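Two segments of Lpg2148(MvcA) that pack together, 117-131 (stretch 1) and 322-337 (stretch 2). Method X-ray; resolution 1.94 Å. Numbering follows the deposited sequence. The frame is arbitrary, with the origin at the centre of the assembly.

Stretch 1 117-131: STNLLIRFEIDREDP
Stretch 2, residues 322-337: RQPLRVKFKITEINPE

The strand that ends at Glu129 and the strand that begins at Leu325 lie side by side and antiparallel, their N-to-C directions 156° apart and their axes 4.7 Å apart at closest approach. Phi/psi values stay extended, near -115/135 in the first strand and often nearer -145/155 in the second. The register pairs Leu120 with Glu333 and runs without a bulge to Arg128 with Leu325, each pair summing to 453. CA-CA spacing alternates: about 5.4 Å where Leu121, Arg123, Glu125 and Asp127 face Thr332, Lys330, Lys328 and Arg326 in hydrogen-bonded pairs, and shorter in the pairs between them, as in 4.4 Å from Phe124 CA to Phe329 CA and 4.8 Å from Ile126 CA to Val327 CA. Each wide pair closes with two hydrogen bonds; Leu121 N to Thr332 O is 2.9 Å and nearly linear at 177°, and Thr332 N to Leu121 O is 3.0 Å. One further hydrogen bond at each end extends the ladder, Ile334 N to Asn119 O at 2.8 Å and Glu129 N to Pro324 O at 2.9 Å.

On one face the narrow pairs interlock, because Ile122 and Phe124 each sit against two residues of the other strand. Ile122 (m, t) sets CG1 3.8 Å from Ile331 CD1, while its CG2 meets Phe329 CB at 4.1 Å. Phe124 (m, chi2 87°) turns CD2 to the gap between Phe329 CB, at 3.8 Å, and Val327 CG1, at 4.0 Å. The Phe329 ring (p, chi2 90°) leads away from the first strand. Ile126 (m, m) brings CD1 to 3.6 Å from Val327 CG2, and Arg128 CB rests 3.5 Å from Leu325 CD2.

The other face carries charge. Asp127 (m) directs OD2 into salt bridges with Arg326 NE at 3.1 Å and Lys328 NZ at 2.7 Å; OD2 lies at the guanidinium edge, near its plane. Lys328 (p, t, t, t) also passes CE 3.6 Å from Glu125 CG.

At one end, Asn119 (m) sets ND2 3.1 Å from Pro336 CG; at the other, Gln323 NE2 donates to Asp130 OD1 at 2.9 Å. The contact buries 1325 Å².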

# COMPACT_ATOMS: atom_id res chain seq x y z
N SER A 117 -20.68 -14.96 -19.24
CA SER A 117 -21.57 -13.80 -19.29
C SER A 117 -21.10 -12.61 -18.47
O SER A 117 -21.81 -11.60 -18.41
CB SER A 117 -22.97 -14.22 -18.84
OG SER A 117 -23.91 -13.18 -19.08
N THR A 118 -19.93 -12.68 -17.83
CA THR A 118 -19.54 -11.63 -16.90
C THR A 118 -18.04 -11.38 -16.94
O THR A 118 -17.24 -12.27 -17.22
CB THR A 118 -19.99 -11.98 -15.47
OG1 THR A 118 -19.91 -10.82 -14.64
CG2 THR A 118 -19.13 -13.08 -14.89
N ASN A 119 -17.67 -10.12 -16.68
CA ASN A 119 -16.28 -9.69 -16.52
C ASN A 119 -16.15 -9.08 -15.14
O ASN A 119 -16.86 -8.12 -14.82
CB ASN A 119 -15.88 -8.68 -17.59
CG ASN A 119 -16.03 -9.22 -18.98
OD1 ASN A 119 -15.17 -9.94 -19.48
ND2 ASN A 119 -17.15 -8.89 -19.62
N LEU A 120 -15.25 -9.62 -14.33
CA LEU A 120 -15.16 -9.28 -12.91
C LEU A 120 -13.82 -8.65 -12.59
O LEU A 120 -12.77 -9.11 -13.07
CB LEU A 120 -15.35 -10.53 -12.04
CG LEU A 120 -16.71 -11.23 -12.14
CD1 LEU A 120 -16.67 -12.59 -11.46
CD2 LEU A 120 -17.77 -10.34 -11.52
N LEU A 121 -13.85 -7.61 -11.77
CA LEU A 121 -12.65 -6.99 -11.22
C LEU A 121 -12.72 -7.11 -9.70
O LEU A 121 -13.71 -6.71 -9.08
CB LEU A 121 -12.55 -5.51 -11.63
CG LEU A 121 -11.41 -4.71 -10.96
CD1 LEU A 121 -10.05 -5.22 -11.42
CD2 LEU A 121 -11.53 -3.22 -11.27
N ILE A 122 -11.68 -7.69 -9.12
CA ILE A 122 -11.56 -7.83 -7.67
C ILE A 122 -10.38 -6.98 -7.22
O ILE A 122 -9.30 -7.06 -7.81
CB ILE A 122 -11.37 -9.29 -7.25
CG1 ILE A 122 -12.35 -10.21 -7.99
CG2 ILE A 122 -11.50 -9.42 -5.73
CD1 ILE A 122 -11.98 -11.67 -7.87
N ARG A 123 -10.59 -6.18 -6.19
CA ARG A 123 -9.51 -5.42 -5.58
C ARG A 123 -9.25 -5.99 -4.20
O ARG A 123 -10.19 -6.20 -3.43
CB ARG A 123 -9.84 -3.92 -5.50
CG ARG A 123 -8.71 -3.11 -4.87
CD ARG A 123 -8.88 -1.60 -5.03
NE ARG A 123 -7.75 -0.87 -4.41
CZ ARG A 123 -7.34 0.34 -4.78
NH1 ARG A 123 -7.92 0.97 -5.79
NH2 ARG A 123 -6.31 0.90 -4.17
N PHE A 124 -7.98 -6.26 -3.89
CA PHE A 124 -7.58 -6.84 -2.62
C PHE A 124 -6.74 -5.86 -1.82
O PHE A 124 -5.97 -5.08 -2.38
CB PHE A 124 -6.74 -8.11 -2.79
CG PHE A 124 -7.48 -9.26 -3.39
CD1 PHE A 124 -7.55 -9.40 -4.76
CD2 PHE A 124 -8.07 -10.21 -2.57
CE1 PHE A 124 -8.23 -10.48 -5.32
CE2 PHE A 124 -8.74 -11.29 -3.12
CZ PHE A 124 -8.82 -11.42 -4.51
N GLU A 125 -6.86 -5.96 -0.50
CA GLU A 125 -6.01 -5.22 0.42
C GLU A 125 -5.49 -6.19 1.48
O GLU A 125 -6.26 -6.96 2.05
CB GLU A 125 -6.77 -4.06 1.07
CG GLU A 125 -5.91 -3.17 1.97
CD GLU A 125 -5.08 -2.16 1.18
OE1 GLU A 125 -5.42 -1.88 0.00
OE2 GLU A 125 -4.09 -1.64 1.76
N ILE A 126 -4.18 -6.18 1.70
CA ILE A 126 -3.55 -7.00 2.74
C ILE A 126 -3.12 -6.06 3.85
O ILE A 126 -2.38 -5.10 3.59
CB ILE A 126 -2.35 -7.79 2.21
CG1 ILE A 126 -2.66 -8.48 0.88
CG2 ILE A 126 -1.85 -8.79 3.27
CD1 ILE A 126 -3.49 -9.70 1.01
N ASP A 127 -3.57 -6.33 5.07
CA ASP A 127 -3.20 -5.57 6.25
C ASP A 127 -2.30 -6.41 7.14
O ASP A 127 -2.44 -7.64 7.20
CB ASP A 127 -4.43 -5.15 7.07
CG ASP A 127 -5.33 -4.20 6.33
OD1 ASP A 127 -4.80 -3.42 5.50
OD2 ASP A 127 -6.56 -4.22 6.57
N ARG A 128 -1.39 -5.75 7.85
CA ARG A 128 -0.62 -6.41 8.88
C ARG A 128 -0.99 -5.83 10.24
O ARG A 128 -1.35 -4.66 10.35
CB ARG A 128 0.88 -6.26 8.65
CG ARG A 128 1.35 -4.83 8.66
CD ARG A 128 2.81 -4.78 8.26
NE ARG A 128 3.46 -3.58 8.77
CZ ARG A 128 3.53 -2.44 8.11
NH1 ARG A 128 2.97 -2.33 6.90
NH2 ARG A 128 4.15 -1.41 8.65
N GLU A 129 -0.92 -6.67 11.27
CA GLU A 129 -1.28 -6.26 12.62
C GLU A 129 -0.03 -5.76 13.33
O GLU A 129 0.94 -6.50 13.51
CB GLU A 129 -1.91 -7.42 13.39
CG GLU A 129 -2.66 -6.98 14.64
CD GLU A 129 -3.11 -8.16 15.47
OE1 GLU A 129 -2.40 -9.20 15.46
OE2 GLU A 129 -4.17 -8.07 16.14
N ASP A 130 -0.05 -4.49 13.71
CA ASP A 130 1.15 -3.78 14.15
C ASP A 130 0.85 -2.97 15.42
O ASP A 130 0.88 -1.74 15.40
CB ASP A 130 1.65 -2.87 13.02
CG ASP A 130 2.99 -2.23 13.32
OD1 ASP A 130 3.83 -2.90 13.95
OD2 ASP A 130 3.19 -1.07 12.91
N PRO A 131 0.58 -3.65 16.54
CA PRO A 131 0.30 -2.91 17.80
C PRO A 131 1.56 -2.25 18.34
O PRO A 131 2.68 -2.62 17.94
CB PRO A 131 -0.21 -4.01 18.75
CG PRO A 131 0.46 -5.27 18.24
CD PRO A 131 0.55 -5.11 16.73
N ARG A 322 6.68 -11.45 9.87
CA ARG A 322 6.58 -11.93 11.24
C ARG A 322 5.30 -11.50 11.94
O ARG A 322 5.07 -11.92 13.08
CB ARG A 322 7.78 -11.46 12.05
CG ARG A 322 9.07 -12.06 11.56
CD ARG A 322 10.25 -11.60 12.40
NE ARG A 322 11.50 -12.18 11.91
CZ ARG A 322 12.61 -11.49 11.69
NH1 ARG A 322 12.64 -10.19 11.91
NH2 ARG A 322 13.70 -12.11 11.25
N GLN A 323 4.48 -10.69 11.29
CA GLN A 323 3.25 -10.24 11.93
C GLN A 323 2.03 -10.84 11.27
O GLN A 323 2.04 -11.12 10.06
CB GLN A 323 3.14 -8.71 11.88
CG GLN A 323 4.32 -7.96 12.49
CD GLN A 323 4.19 -6.46 12.29
OE1 GLN A 323 3.91 -5.99 11.19
NE2 GLN A 323 4.37 -5.70 13.37
N PRO A 324 0.95 -11.05 12.02
CA PRO A 324 -0.30 -11.53 11.42
C PRO A 324 -0.74 -10.65 10.27
O PRO A 324 -0.56 -9.42 10.30
CB PRO A 324 -1.30 -11.46 12.58
CG PRO A 324 -0.46 -11.56 13.82
CD PRO A 324 0.83 -10.87 13.49
N LEU A 325 -1.31 -11.28 9.25
CA LEU A 325 -1.87 -10.60 8.09
C LEU A 325 -3.32 -10.99 7.93
O LEU A 325 -3.75 -12.06 8.38
CB LEU A 325 -1.11 -10.96 6.80
CG LEU A 325 0.41 -10.77 6.76
CD1 LEU A 325 1.00 -11.40 5.48
CD2 LEU A 325 0.77 -9.30 6.87
N ARG A 326 -4.09 -10.12 7.27
CA ARG A 326 -5.46 -10.42 6.92
C ARG A 326 -5.72 -9.92 5.51
O ARG A 326 -5.11 -8.96 5.05
CB ARG A 326 -6.46 -9.78 7.89
CG ARG A 326 -6.48 -8.29 7.87
CD ARG A 326 -7.67 -7.77 8.66
NE ARG A 326 -7.77 -6.32 8.57
CZ ARG A 326 -8.35 -5.55 9.48
NH1 ARG A 326 -8.91 -6.10 10.56
NH2 ARG A 326 -8.38 -4.24 9.31
N VAL A 327 -6.64 -10.60 4.83
CA VAL A 327 -6.96 -10.34 3.43
C VAL A 327 -8.41 -9.88 3.36
O VAL A 327 -9.30 -10.54 3.92
CB VAL A 327 -6.75 -11.59 2.56
CG1 VAL A 327 -6.94 -11.25 1.08
CG2 VAL A 327 -5.37 -12.21 2.81
N LYS A 328 -8.65 -8.76 2.68
CA LYS A 328 -10.00 -8.27 2.42
C LYS A 328 -10.11 -7.93 0.94
O LYS A 328 -9.10 -7.67 0.27
CB LYS A 328 -10.36 -7.06 3.29
CG LYS A 328 -9.33 -5.95 3.30
CD LYS A 328 -9.52 -4.95 4.47
CE LYS A 328 -8.72 -3.68 4.20
NZ LYS A 328 -8.48 -2.80 5.37
N PHE A 329 -11.34 -7.92 0.44
CA PHE A 329 -11.58 -7.81 -0.99
C PHE A 329 -12.90 -7.11 -1.24
O PHE A 329 -13.79 -7.06 -0.38
CB PHE A 329 -11.60 -9.19 -1.66
CG PHE A 329 -12.82 -9.99 -1.31
CD1 PHE A 329 -13.97 -9.91 -2.08
CD2 PHE A 329 -12.82 -10.81 -0.19
CE1 PHE A 329 -15.10 -10.64 -1.75
CE2 PHE A 329 -13.95 -11.54 0.15
CZ PHE A 329 -15.10 -11.45 -0.63
N LYS A 330 -13.02 -6.57 -2.44
CA LYS A 330 -14.27 -6.03 -2.95
C LYS A 330 -14.30 -6.31 -4.44
O LYS A 330 -13.26 -6.40 -5.09
CB LYS A 330 -14.39 -4.54 -2.65
CG LYS A 330 -13.32 -3.69 -3.29
CD LYS A 330 -13.70 -2.23 -3.19
CE LYS A 330 -12.67 -1.39 -2.51
NZ LYS A 330 -13.24 -0.16 -1.90
N ILE A 331 -15.51 -6.48 -4.98
CA ILE A 331 -15.65 -7.01 -6.33
C ILE A 331 -16.72 -6.23 -7.08
O ILE A 331 -17.70 -5.76 -6.50
CB ILE A 331 -15.95 -8.53 -6.28
CG1 ILE A 331 -16.03 -9.11 -7.69
CG2 ILE A 331 -17.22 -8.80 -5.46
CD1 ILE A 331 -16.08 -10.63 -7.72
N THR A 332 -16.52 -6.09 -8.39
CA THR A 332 -17.49 -5.41 -9.24
C THR A 332 -17.44 -6.01 -10.63
O THR A 332 -16.45 -6.64 -11.03
CB THR A 332 -17.24 -3.90 -9.29
OG1 THR A 332 -18.19 -3.29 -10.17
CG2 THR A 332 -15.82 -3.61 -9.82
N GLU A 333 -18.52 -5.82 -11.37
CA GLU A 333 -18.47 -6.19 -12.78
C GLU A 333 -17.87 -5.05 -13.58
O GLU A 333 -17.86 -3.89 -13.16
CB GLU A 333 -19.85 -6.56 -13.30
CG GLU A 333 -20.57 -7.50 -12.35
CD GLU A 333 -22.06 -7.58 -12.59
OE1 GLU A 333 -22.83 -7.31 -11.63
OE2 GLU A 333 -22.44 -7.94 -13.71
N ILE A 334 -17.36 -5.40 -14.76
CA ILE A 334 -16.67 -4.49 -15.67
C ILE A 334 -17.47 -4.46 -16.97
O ILE A 334 -17.93 -5.51 -17.43
CB ILE A 334 -15.22 -4.96 -15.92
CG1 ILE A 334 -14.24 -4.45 -14.84
CG2 ILE A 334 -14.73 -4.63 -17.33
CD1 ILE A 334 -14.74 -3.36 -13.99
N ASN A 335 -17.61 -3.28 -17.56
CA ASN A 335 -18.12 -3.17 -18.92
C ASN A 335 -16.95 -3.12 -19.89
O ASN A 335 -16.27 -2.08 -19.96
CB ASN A 335 -19.00 -1.92 -19.06
CG ASN A 335 -19.50 -1.71 -20.49
OD1 ASN A 335 -19.24 -2.51 -21.39
ND2 ASN A 335 -20.23 -0.63 -20.69
N PRO A 336 -16.69 -4.18 -20.66
CA PRO A 336 -15.49 -4.18 -21.51
C PRO A 336 -15.48 -3.09 -22.57
O PRO A 336 -14.40 -2.63 -22.94
CB PRO A 336 -15.52 -5.57 -22.16
CG PRO A 336 -16.32 -6.40 -21.25
CD PRO A 336 -17.38 -5.48 -20.69
N GLU A 337 -16.65 -2.67 -23.07
CA GLU A 337 -16.67 -1.63 -24.09
C GLU A 337 -16.15 -0.32 -23.53
O GLU A 337 -15.41 0.41 -24.21
CB GLU A 337 -18.08 -1.43 -24.66
CG GLU A 337 -18.73 -2.67 -25.25
CD GLU A 337 -17.90 -3.43 -26.29
OE1 GLU A 337 -18.33 -4.57 -26.62
OE2 GLU A 337 -16.87 -2.91 -26.80
O HOH W 1 -19.43 -7.69 -18.08